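Long-range contacts in chitinase (Thermococcus chitonophagus, PDB 5XSW), which probably hydrolyses chitin as an endochitinase and is seen here with glycan bound in its largely helical domain: residues Y26-W31 and Y264-P269; W31-K36 and I469-G474; A395-D400 and D445-R450. All coordinates share one frame; numbering follows the deposited sequence.

Contact 1: residues Y26-W31 and Y264-P269; sequences YVWNGW and YPDIFP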
loop_
_atom_site.group_PDB
_atom_site.type_symbol
_atom_site.label_atom_id
_atom_site.label_comp_id
_atom_site.label_asym_id
_atom_site.label_seq_id
_atom_site.Cartn_x
_atom_site.Cartn_y
_atom_site.Cartn_z
ATOM N N TYR A 26 -8.199 16.145 16.294
ATOM C CA TYR A 26 -7.902 14.737 16.535
ATOM C C TYR A 26 -8.229 14.348 17.956
ATOM O O TYR A 26 -7.793 15.000 18.899
ATOM C CB TYR A 26 -6.414 14.421 16.256
ATOM C CG TYR A 26 -6.058 13.034 16.714
ATOM C CD1 TYR A 26 -6.547 11.928 16.024
ATOM C CD2 TYR A 26 -5.282 12.820 17.838
ATOM C CE1 TYR A 26 -6.264 10.637 16.447
ATOM C CE2 TYR A 26 -4.993 11.521 18.274
ATOM C CZ TYR A 26 -5.501 10.444 17.563
ATOM O OH TYR A 26 -5.273 9.154 17.954
ATOM N N VAL A 27 -8.986 13.264 18.124
ATOM C CA VAL A 27 -9.036 12.596 19.418
ATOM C C VAL A 27 -8.947 11.070 19.152
ATOM O O VAL A 27 -9.344 10.600 18.078
ATOM C CB VAL A 27 -10.342 12.936 20.248
ATOM C CG1 VAL A 27 -10.643 14.426 20.217
ATOM C CG2 VAL A 27 -11.510 12.158 19.781
ATOM N N TRP A 28 -8.406 10.343 20.112
ATOM C CA TRP A 28 -8.168 8.910 20.036
ATOM C C TRP A 28 -9.403 8.174 19.596
ATOM O O TRP A 28 -10.473 8.359 20.182
ATOM C CB TRP A 28 -7.722 8.393 21.381
ATOM C CG TRP A 28 -7.624 6.904 21.402
ATOM C CD1 TRP A 28 -8.531 6.019 21.932
ATOM C CD2 TRP A 28 -6.515 6.113 20.914
ATOM N NE1 TRP A 28 -8.076 4.723 21.769
ATOM C CE2 TRP A 28 -6.830 4.752 21.178
ATOM C CE3 TRP A 28 -5.284 6.432 20.293
ATOM C CZ2 TRP A 28 -5.980 3.702 20.814
ATOM C CZ3 TRP A 28 -4.423 5.383 19.934
ATOM C CH2 TRP A 28 -4.764 4.032 20.217
ATOM N N ASN A 29 -9.269 7.421 18.499
ATOM C CA ASN A 29 -10.328 6.567 17.966
ATOM C C ASN A 29 -11.475 7.354 17.353
ATOM O O ASN A 29 -12.447 6.785 16.931
ATOM C CB ASN A 29 -10.886 5.642 19.058
ATOM C CG ASN A 29 -11.169 4.240 18.536
ATOM O OD1 ASN A 29 -10.715 3.875 17.455
ATOM N ND2 ASN A 29 -11.885 3.430 19.330
ATOM N N GLY A 30 -11.351 8.666 17.279
ATOM C CA GLY A 30 -12.433 9.459 16.723
ATOM C C GLY A 30 -12.008 10.389 15.607
ATOM O O GLY A 30 -12.656 11.420 15.364
ATOM N N TRP A 31 -10.933 10.035 14.896
ATOM C CA TRP A 31 -10.436 10.921 13.839
ATOM C C TRP A 31 -11.312 10.764 12.617
ATOM O O TRP A 31 -11.543 11.708 11.839
ATOM C CB TRP A 31 -8.962 10.601 13.526
ATOM C CG TRP A 31 -8.362 11.398 12.392
ATOM C CD1 TRP A 31 -7.787 12.649 12.471
ATOM C CD2 TRP A 31 -8.274 11.001 11.009
ATOM N NE1 TRP A 31 -7.371 13.048 11.217
ATOM C CE2 TRP A 31 -7.652 12.058 10.311
ATOM C CE3 TRP A 31 -8.686 9.871 10.292
ATOM C CZ2 TRP A 31 -7.410 12.004 8.948
ATOM C CZ3 TRP A 31 -8.458 9.828 8.927
ATOM C CH2 TRP A 31 -7.824 10.900 8.271
ATOM N N TYR A 264 -4.694 3.123 10.011
ATOM C CA TYR A 264 -4.476 3.336 11.430
ATOM C C TYR A 264 -3.881 4.697 11.738
ATOM O O TYR A 264 -2.762 4.809 12.255
ATOM C CB TYR A 264 -3.592 2.214 11.978
ATOM C CG TYR A 264 -4.329 0.886 12.129
ATOM C CD1 TYR A 264 -5.328 0.736 13.119
ATOM C CD2 TYR A 264 -4.039 -0.198 11.313
ATOM C CE1 TYR A 264 -6.017 -0.479 13.301
ATOM C CE2 TYR A 264 -4.768 -1.444 11.459
ATOM C CZ TYR A 264 -5.737 -1.548 12.487
ATOM O OH TYR A 264 -6.380 -2.732 12.687
ATOM N N PRO A 265 -4.654 5.743 11.494
ATOM C CA PRO A 265 -4.185 7.075 11.915
ATOM C C PRO A 265 -3.958 7.171 13.422
ATOM O O PRO A 265 -3.138 8.001 13.822
ATOM C CB PRO A 265 -5.329 8.020 11.464
ATOM C CG PRO A 265 -6.515 7.146 11.308
ATOM C CD PRO A 265 -6.005 5.767 10.899
ATOM N N ASP A 266 -4.620 6.341 14.254
ATOM C CA ASP A 266 -4.357 6.403 15.698
ATOM C C ASP A 266 -3.034 5.787 16.066
ATOM O O ASP A 266 -2.495 6.102 17.112
ATOM C CB ASP A 266 -5.467 5.698 16.497
ATOM C CG ASP A 266 -6.797 6.437 16.335
ATOM O OD1 ASP A 266 -6.920 7.522 16.952
ATOM O OD2 ASP A 266 -7.671 5.981 15.558
ATOM N N ILE A 267 -2.525 4.871 15.244
ATOM C CA ILE A 267 -1.240 4.224 15.584
ATOM C C ILE A 267 -0.017 4.944 14.913
ATOM O O ILE A 267 1.010 5.138 15.548
ATOM C CB ILE A 267 -1.247 2.725 15.161
ATOM C CG1 ILE A 267 -2.328 1.967 15.961
ATOM C CG2 ILE A 267 0.128 2.056 15.449
ATOM C CD1 ILE A 267 -2.558 0.504 15.453
ATOM N N PHE A 268 -0.171 5.351 13.659
ATOM C CA PHE A 268 0.953 5.909 12.882
ATOM C C PHE A 268 0.828 7.400 12.684
ATOM O O PHE A 268 -0.189 7.839 12.158
ATOM C CB PHE A 268 1.004 5.240 11.502
ATOM C CG PHE A 268 1.341 3.800 11.559
ATOM C CD1 PHE A 268 2.664 3.381 11.716
ATOM C CD2 PHE A 268 0.342 2.842 11.454
ATOM C CE1 PHE A 268 2.983 2.023 11.766
ATOM C CE2 PHE A 268 0.655 1.508 11.516
ATOM C CZ PHE A 268 1.974 1.087 11.661
ATOM N N PRO A 269 1.866 8.177 13.095
ATOM C CA PRO A 269 1.846 9.595 12.706
ATOM C C PRO A 269 2.055 9.745 11.192
ATOM O O PRO A 269 2.567 8.827 10.542
ATOM C CB PRO A 269 3.017 10.198 13.513
ATOM C CG PRO A 269 4.031 9.038 13.652
ATOM C CD PRO A 269 3.117 7.772 13.762
HETATM O O HOH W 1 -2.732 8.420 18.434
HETATM O O HOH W 2 -9.809 7.424 14.705
#
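Asp-266 presses its carboxylate against the type II beta turn formed by Val-27 to Gly-30, joining the beta domain at the N-terminus to the helical domain that follows. The turn lies between strands 12-21 and 32-41, while Asp-266 sits just after helix 254-263, which Tyr-264 leaves. Asp-266 CG stands anti to its carbonyl carbon (chi1 -65°), which puts the carboxyl carbon on the side of the turn, where OD1 takes two donors. Tyr-26 OH reaches it at 2.5 Å, a short bond on the anti side and near the carboxylate plane. Asn-29 N gives a nearly straight bond to OD1 of 2.8 Å (173° at the hydrogen), but comes from well above that plane. Two donors on one oxygen would probably favour the ionised acid.

Two waters complete the grip. Water 1 donates to both Tyr-26 OH and Asp-266 O, and water 2 donates to Asp-266 OD2 while accepting from Trp-31 N at 2.8 Å. An alanine in place of Asp-266 would probably leave Tyr-26 OH and Asn-29 N without their shared acceptor and water 2 without one of its holds.

Carbon contacts flank this polar group. Trp-28 CZ3 stands 3.6 Å from Asp-266 CB, and the indole plane is steeply turned against the carboxylate, at 61°; its NE1 bonds instead to Pro-467 O. Asn-29 OD1 accepts from Arg-471 N, and its ND2 bonds to a glycerol, probably from the crystallisation liquor. The opposing loop is fixed in turn by Arg-415, which bonds to the carbonyls of Pro-265 and Phe-268. Pro-265 CB lies over one face of the Trp-31 indole, toward its rim, and Pro-265 CG is 3.6 Å from Trp-31 CE3.

Contact 2: residues W31-K36 and I469-G474; sequences WCFDIK and IPRPTG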
loop_
_atom_site.group_PDB
_atom_site.type_symbol
_atom_site.label_atom_id
_atom_site.label_comp_id
_atom_site.label_asym_id
_atom_site.label_seq_id
_atom_site.Cartn_x
_atom_site.Cartn_y
_atom_site.Cartn_z
ATOM N N TRP A 31 -10.933 10.035 14.896
ATOM C CA TRP A 31 -10.436 10.921 13.839
ATOM C C TRP A 31 -11.312 10.764 12.617
ATOM O O TRP A 31 -11.543 11.708 11.839
ATOM C CB TRP A 31 -8.962 10.601 13.526
ATOM C CG TRP A 31 -8.362 11.398 12.392
ATOM C CD1 TRP A 31 -7.787 12.649 12.471
ATOM C CD2 TRP A 31 -8.274 11.001 11.009
ATOM N NE1 TRP A 31 -7.371 13.048 11.217
ATOM C CE2 TRP A 31 -7.652 12.058 10.311
ATOM C CE3 TRP A 31 -8.686 9.871 10.292
ATOM C CZ2 TRP A 31 -7.410 12.004 8.948
ATOM C CZ3 TRP A 31 -8.458 9.828 8.927
ATOM C CH2 TRP A 31 -7.824 10.900 8.271
ATOM N N CYS A 32 -11.794 9.536 12.435
ATOM C CA CYS A 32 -12.727 9.203 11.381
ATOM C C CYS A 32 -13.607 8.049 11.903
ATOM O O CYS A 32 -13.117 7.121 12.601
ATOM C CB CYS A 32 -12.009 8.753 10.082
ATOM S SG CYS A 32 -13.035 8.716 8.680
ATOM N N PHE A 33 -14.888 8.118 11.570
ATOM C CA PHE A 33 -15.807 6.982 11.785
ATOM C C PHE A 33 -16.238 6.448 10.459
ATOM O O PHE A 33 -16.740 7.190 9.609
ATOM C CB PHE A 33 -17.060 7.417 12.631
ATOM C CG PHE A 33 -16.703 7.940 13.980
ATOM C CD1 PHE A 33 -16.352 7.073 15.008
ATOM C CD2 PHE A 33 -16.694 9.297 14.232
ATOM C CE1 PHE A 33 -16.014 7.561 16.278
ATOM C CE2 PHE A 33 -16.337 9.803 15.491
ATOM C CZ PHE A 33 -15.985 8.940 16.509
ATOM N N ASP A 34 -16.078 5.148 10.256
ATOM C CA ASP A 34 -16.552 4.520 9.044
ATOM C C ASP A 34 -17.812 3.710 9.400
ATOM O O ASP A 34 -17.720 2.764 10.177
ATOM C CB ASP A 34 -15.508 3.565 8.439
ATOM C CG ASP A 34 -14.344 4.303 7.764
ATOM O OD1 ASP A 34 -14.350 5.547 7.787
ATOM O OD2 ASP A 34 -13.455 3.598 7.233
ATOM N N ILE A 35 -18.945 4.084 8.821
ATOM C CA ILE A 35 -20.230 3.425 9.179
ATOM C C ILE A 35 -20.634 2.391 8.168
ATOM O O ILE A 35 -20.849 2.699 6.996
ATOM C CB ILE A 35 -21.324 4.509 9.345
ATOM C CG1 ILE A 35 -20.900 5.408 10.537
ATOM C CG2 ILE A 35 -22.694 3.831 9.579
ATOM C CD1 ILE A 35 -21.907 6.441 10.917
ATOM N N LYS A 36 -20.693 1.125 8.598
ATOM C CA LYS A 36 -21.207 0.054 7.764
ATOM C C LYS A 36 -22.721 0.238 7.455
ATOM O O LYS A 36 -23.153 0.193 6.301
ATOM C CB LYS A 36 -20.990 -1.277 8.469
ATOM C CG LYS A 36 -21.298 -2.513 7.612
ATOM C CD LYS A 36 -21.383 -3.772 8.501
ATOM C CE LYS A 36 -21.411 -5.073 7.691
ATOM N NZ LYS A 36 -20.092 -5.400 7.000
ATOM N N ILE A 469 -6.827 -0.821 21.665
ATOM C CA ILE A 469 -6.791 -1.139 20.227
ATOM C C ILE A 469 -7.820 -0.306 19.491
ATOM O O ILE A 469 -9.031 -0.457 19.728
ATOM C CB ILE A 469 -7.032 -2.646 20.005
ATOM C CG1 ILE A 469 -6.003 -3.443 20.819
ATOM C CG2 ILE A 469 -7.053 -3.005 18.491
ATOM C CD1 ILE A 469 -6.219 -4.974 20.751
ATOM N N PRO A 470 -7.360 0.609 18.611
ATOM C CA PRO A 470 -8.281 1.504 17.909
ATOM C C PRO A 470 -8.903 0.784 16.720
ATOM O O PRO A 470 -8.326 -0.218 16.273
ATOM C CB PRO A 470 -7.366 2.678 17.465
ATOM C CG PRO A 470 -6.043 1.989 17.193
ATOM C CD PRO A 470 -5.941 0.857 18.241
ATOM N N ARG A 471 -10.037 1.258 16.214
ATOM C CA ARG A 471 -10.581 0.722 14.959
ATOM C C ARG A 471 -9.736 1.169 13.749
ATOM O O ARG A 471 -9.298 2.326 13.709
ATOM C CB ARG A 471 -12.019 1.198 14.722
ATOM C CG ARG A 471 -12.990 0.892 15.899
ATOM C CD ARG A 471 -14.441 1.358 15.540
ATOM N NE ARG A 471 -14.428 2.779 15.748
ATOM C CZ ARG A 471 -14.623 3.355 16.919
ATOM N NH1 ARG A 471 -14.976 2.630 17.968
ATOM N NH2 ARG A 471 -14.498 4.659 17.025
ATOM N N PRO A 472 -9.527 0.264 12.785
ATOM C CA PRO A 472 -9.083 0.688 11.453
ATOM C C PRO A 472 -10.149 1.610 10.896
ATOM O O PRO A 472 -11.355 1.390 11.138
ATOM C CB PRO A 472 -9.008 -0.624 10.643
ATOM C CG PRO A 472 -9.999 -1.588 11.412
ATOM C CD PRO A 472 -9.877 -1.170 12.845
ATOM N N THR A 473 -9.744 2.642 10.162
ATOM C CA THR A 473 -10.725 3.630 9.730
ATOM C C THR A 473 -10.203 4.462 8.550
ATOM O O THR A 473 -9.078 4.217 8.090
ATOM C CB THR A 473 -11.115 4.554 10.943
ATOM O OG1 THR A 473 -12.238 5.373 10.596
ATOM C CG2 THR A 473 -9.939 5.422 11.388
ATOM N N GLY A 474 -11.022 5.404 8.051
ATOM C CA GLY A 474 -10.637 6.294 6.954
ATOM C C GLY A 474 -11.148 5.835 5.604
ATOM O O GLY A 474 -11.756 4.763 5.481
HETATM O O HOH W 3 -13.247 4.838 14.054
HETATM O O HOH W 4 -14.754 3.567 12.208
#
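Thr-473 meets strand 32-41 through its hydroxyl: OG1 lies 2.8 Å from Cys-32 O, a weak hydrogen bond whose proton has another acceptor within range. OG1 is anti to the backbone N (chi1 -170°), which leaves CG2 in the crowded position between N and the carbonyl carbon. A second weak bond runs from Gly-474 N to Asp-34 OD1, at 3.3 Å and with an angle of 141° at the hydrogen. The other carboxylate oxygen, Asp-34 OD2, is only 2.7 Å from Gly-474 O; two oxygens so close are consistent with a protonated acid, though the geometry does not settle it.

These polar contacts fasten the beginning of strand 32-41, part of an antiparallel sheet in the N-terminal beta domain, to the loop that leads into the final helix 475-482. Gly-474 occupies the N-cap position of that helix, at backbone angles that would jam a CB against the preceding carbonyl.

Carbon and sulphur contacts are fewer. Cys-32 SG touches Gly-474 CA at 3.8 Å. Phe-33 sets out away from the loop, yet Arg-471 NH2 comes to the edge of its ring, 3.4 Å from Phe-33 CE1 and near the ring plane, so the pair is no stack; the guanidinium has its cation-pi partner in Tyr-104, and NH2 also bonds to a glycerol.

Water extends the polar group. The bend of the arginine chain at chi3 (-79°) places Arg-471 NE where it donates to water 3 at 2.9 Å, and that water donates to Cys-32 O. Water 4 accepts from Asp-34 N at 2.8 Å and reaches Thr-473 OG1 by a long, weak link.

Contact 3: residues A395-D400 and D445-R450; sequences ANLTWD and DHISYR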
loop_
_atom_site.group_PDB
_atom_site.type_symbol
_atom_site.label_atom_id
_atom_site.label_comp_id
_atom_site.label_asym_id
_atom_site.label_seq_id
_atom_site.Cartn_x
_atom_site.Cartn_y
_atom_site.Cartn_z
ATOM N N ALA A 395 16.507 -11.584 29.698
ATOM C CA ALA A 395 17.511 -10.556 29.517
ATOM C C ALA A 395 17.405 -9.637 30.707
ATOM O O ALA A 395 16.303 -9.395 31.172
ATOM C CB ALA A 395 17.271 -9.738 28.193
ATOM N N ASN A 396 18.530 -9.087 31.159
ATOM C CA ASN A 396 18.501 -7.954 32.099
ATOM C C ASN A 396 18.123 -6.676 31.407
ATOM O O ASN A 396 18.735 -6.287 30.402
ATOM C CB ASN A 396 19.892 -7.776 32.739
ATOM C CG ASN A 396 20.353 -9.006 33.469
ATOM O OD1 ASN A 396 19.567 -9.866 33.826
ATOM N ND2 ASN A 396 21.644 -9.093 33.698
ATOM N N LEU A 397 17.136 -5.978 31.928
ATOM C CA LEU A 397 16.808 -4.657 31.417
ATOM C C LEU A 397 17.140 -3.638 32.498
ATOM O O LEU A 397 16.667 -3.787 33.627
ATOM C CB LEU A 397 15.316 -4.551 31.065
ATOM C CG LEU A 397 14.712 -5.686 30.230
ATOM C CD1 LEU A 397 13.201 -5.499 30.035
ATOM C CD2 LEU A 397 15.452 -5.665 28.864
ATOM N N THR A 398 17.860 -2.582 32.131
ATOM C CA THR A 398 18.274 -1.534 33.046
ATOM C C THR A 398 17.319 -0.398 32.862
ATOM O O THR A 398 16.532 -0.378 31.880
ATOM C CB THR A 398 19.704 -1.036 32.731
ATOM O OG1 THR A 398 19.686 -0.397 31.450
ATOM C CG2 THR A 398 20.694 -2.184 32.705
ATOM N N TRP A 399 17.402 0.597 33.738
ATOM C CA TRP A 399 16.508 1.737 33.593
ATOM C C TRP A 399 16.730 2.434 32.236
ATOM O O TRP A 399 15.774 2.842 31.578
ATOM C CB TRP A 399 16.650 2.799 34.736
ATOM C CG TRP A 399 15.783 3.992 34.385
ATOM C CD1 TRP A 399 16.188 5.287 34.114
ATOM C CD2 TRP A 399 14.362 3.966 34.167
ATOM N NE1 TRP A 399 15.091 6.060 33.764
ATOM C CE2 TRP A 399 13.967 5.267 33.805
ATOM C CE3 TRP A 399 13.388 2.965 34.275
ATOM C CZ2 TRP A 399 12.667 5.580 33.535
ATOM C CZ3 TRP A 399 12.104 3.276 33.992
ATOM C CH2 TRP A 399 11.738 4.570 33.633
ATOM N N ASP A 400 17.989 2.626 31.845
ATOM C CA ASP A 400 18.304 3.220 30.546
ATOM C C ASP A 400 17.614 2.444 29.372
ATOM O O ASP A 400 17.129 3.064 28.448
ATOM C CB ASP A 400 19.816 3.237 30.315
ATOM C CG ASP A 400 20.521 4.388 31.093
ATOM O OD1 ASP A 400 19.838 5.284 31.620
ATOM O OD2 ASP A 400 21.746 4.421 31.111
ATOM N N ASP A 445 19.725 -3.694 40.381
ATOM C CA ASP A 445 20.415 -3.090 39.224
ATOM C C ASP A 445 19.737 -3.365 37.847
ATOM O O ASP A 445 20.229 -2.891 36.817
ATOM C CB ASP A 445 21.870 -3.601 39.151
ATOM C CG ASP A 445 21.998 -5.110 39.473
ATOM O OD1 ASP A 445 21.004 -5.753 39.982
ATOM O OD2 ASP A 445 23.124 -5.651 39.231
ATOM N N HIS A 446 18.655 -4.145 37.836
ATOM C CA HIS A 446 17.929 -4.418 36.579
ATOM C C HIS A 446 16.627 -5.109 36.925
ATOM O O HIS A 446 16.431 -5.506 38.071
ATOM C CB HIS A 446 18.762 -5.308 35.640
ATOM C CG HIS A 446 19.115 -6.627 36.251
ATOM N ND1 HIS A 446 20.311 -6.848 36.900
ATOM C CD2 HIS A 446 18.433 -7.795 36.317
ATOM C CE1 HIS A 446 20.345 -8.091 37.358
ATOM N NE2 HIS A 446 19.216 -8.688 37.018
ATOM N N ILE A 447 15.708 -5.212 35.944
ATOM C CA ILE A 447 14.580 -6.116 36.062
ATOM C C ILE A 447 14.753 -7.230 34.995
ATOM O O ILE A 447 15.699 -7.225 34.211
ATOM C CB ILE A 447 13.209 -5.392 35.850
ATOM C CG1 ILE A 447 13.127 -4.791 34.447
ATOM C CG2 ILE A 447 12.984 -4.299 36.896
ATOM C CD1 ILE A 447 11.781 -4.186 34.138
ATOM N N SER A 448 13.850 -8.192 35.002
ATOM C CA SER A 448 13.920 -9.328 34.118
ATOM C C SER A 448 12.949 -9.137 32.934
ATOM O O SER A 448 11.777 -8.795 33.146
ATOM C CB SER A 448 13.541 -10.598 34.830
ATOM O OG SER A 448 13.287 -11.642 33.888
ATOM N N TYR A 449 13.429 -9.384 31.709
ATOM C CA TYR A 449 12.520 -9.341 30.548
ATOM C C TYR A 449 11.422 -10.403 30.736
ATOM O O TYR A 449 10.232 -10.116 30.734
ATOM C CB TYR A 449 13.294 -9.580 29.256
ATOM C CG TYR A 449 12.334 -9.730 28.088
ATOM C CD1 TYR A 449 11.842 -8.623 27.441
ATOM C CD2 TYR A 449 11.947 -10.979 27.656
ATOM C CE1 TYR A 449 10.954 -8.747 26.305
ATOM C CE2 TYR A 449 11.053 -11.139 26.536
ATOM C CZ TYR A 449 10.595 -10.019 25.890
ATOM O OH TYR A 449 9.758 -10.194 24.816
ATOM N N ARG A 450 11.845 -11.631 30.965
ATOM C CA ARG A 450 10.895 -12.732 31.091
ATOM C C ARG A 450 9.846 -12.500 32.221
ATOM O O ARG A 450 8.630 -12.648 32.008
ATOM C CB ARG A 450 11.658 -14.046 31.353
ATOM C CG ARG A 450 10.674 -15.212 31.490
ATOM C CD ARG A 450 11.361 -16.525 31.735
ATOM N NE ARG A 450 10.429 -17.473 32.331
ATOM C CZ ARG A 450 10.725 -18.758 32.571
ATOM N NH1 ARG A 450 11.910 -19.271 32.219
ATOM N NH2 ARG A 450 9.821 -19.535 33.141
#
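The His-446 ring carries the Asn-396 amide over one face: Asn-396 CG lies 3.6 Å above the ring plane, over its centre, and the two planes are 20° apart, a stacked pair. Asn-396 CB adds a CH-pi contact, 4.0 Å from the His-446 ring centroid. No hydrogen bond joins the polar ends, since Asn-396 OD1 and His-446 NE2 are 3.4 Å apart at a poor angle. A chi1 of 59° sets His-446 CG between the backbone N and the carbonyl carbon, and a chi2 of -95° turns the ring so that one face meets the amide. The Tyr-449 ring is met at its edge, near its plane, by Leu-397 CD1; its hydroxyl bonds to Ala-189 O and the ring lies edge-to-face with Tyr-393.

The backbones form a two-stranded antiparallel sheet. Leu-397 and Ile-447 form the hydrogen-bonded pair, Leu-397 N to Ile-447 O at 3.0 Å and Ile-447 N to Leu-397 O at 2.9 Å; Asn-396 and Ser-448 are the non-hydrogen-bonded pair. Tyr-449 N extends the set to Ala-395 O at 2.9 Å. On the face of Leu-397 and Ile-447, Leu-397 CB rests 4.0 Å from Ile-447 CG1, and helices 186-199 and 421-439 cover this buried side.

Both strands run straight into helices, 399-412 and 449-461. Thr-398 and Ser-448 are their N-caps; Ser-448 OG holds Tyr-451 N and also bonds to Asp-394. Between the two segments the hydrogen bonds are all main-chain, and the side chains meet by stacking and apolar touch, so their register probably rests mainly on the three backbone bonds.

Overall arrangement
Contacts 1 and 2 act together: their centres are about 9 Å apart, Trp-31 belongs to both, and the side chain of Asn-29 links one to the other. Both tie the N-terminal beta domain to the helical domain, contact 1 joining two loops, contact 2 a strand and a loop. Contact 2 is the more buried, yet its direct hydrogen bonds are both weak; contact 1 has two firm bonds on one aspartate oxygen, flanked by aromatic packing. Contact 3 lies within the helical domain, about 32 and 37 Å centre to centre from contacts 1 and 2, and ranges from a buried apolar face to exposed residues. It pairs two short strands by main-chain bonds.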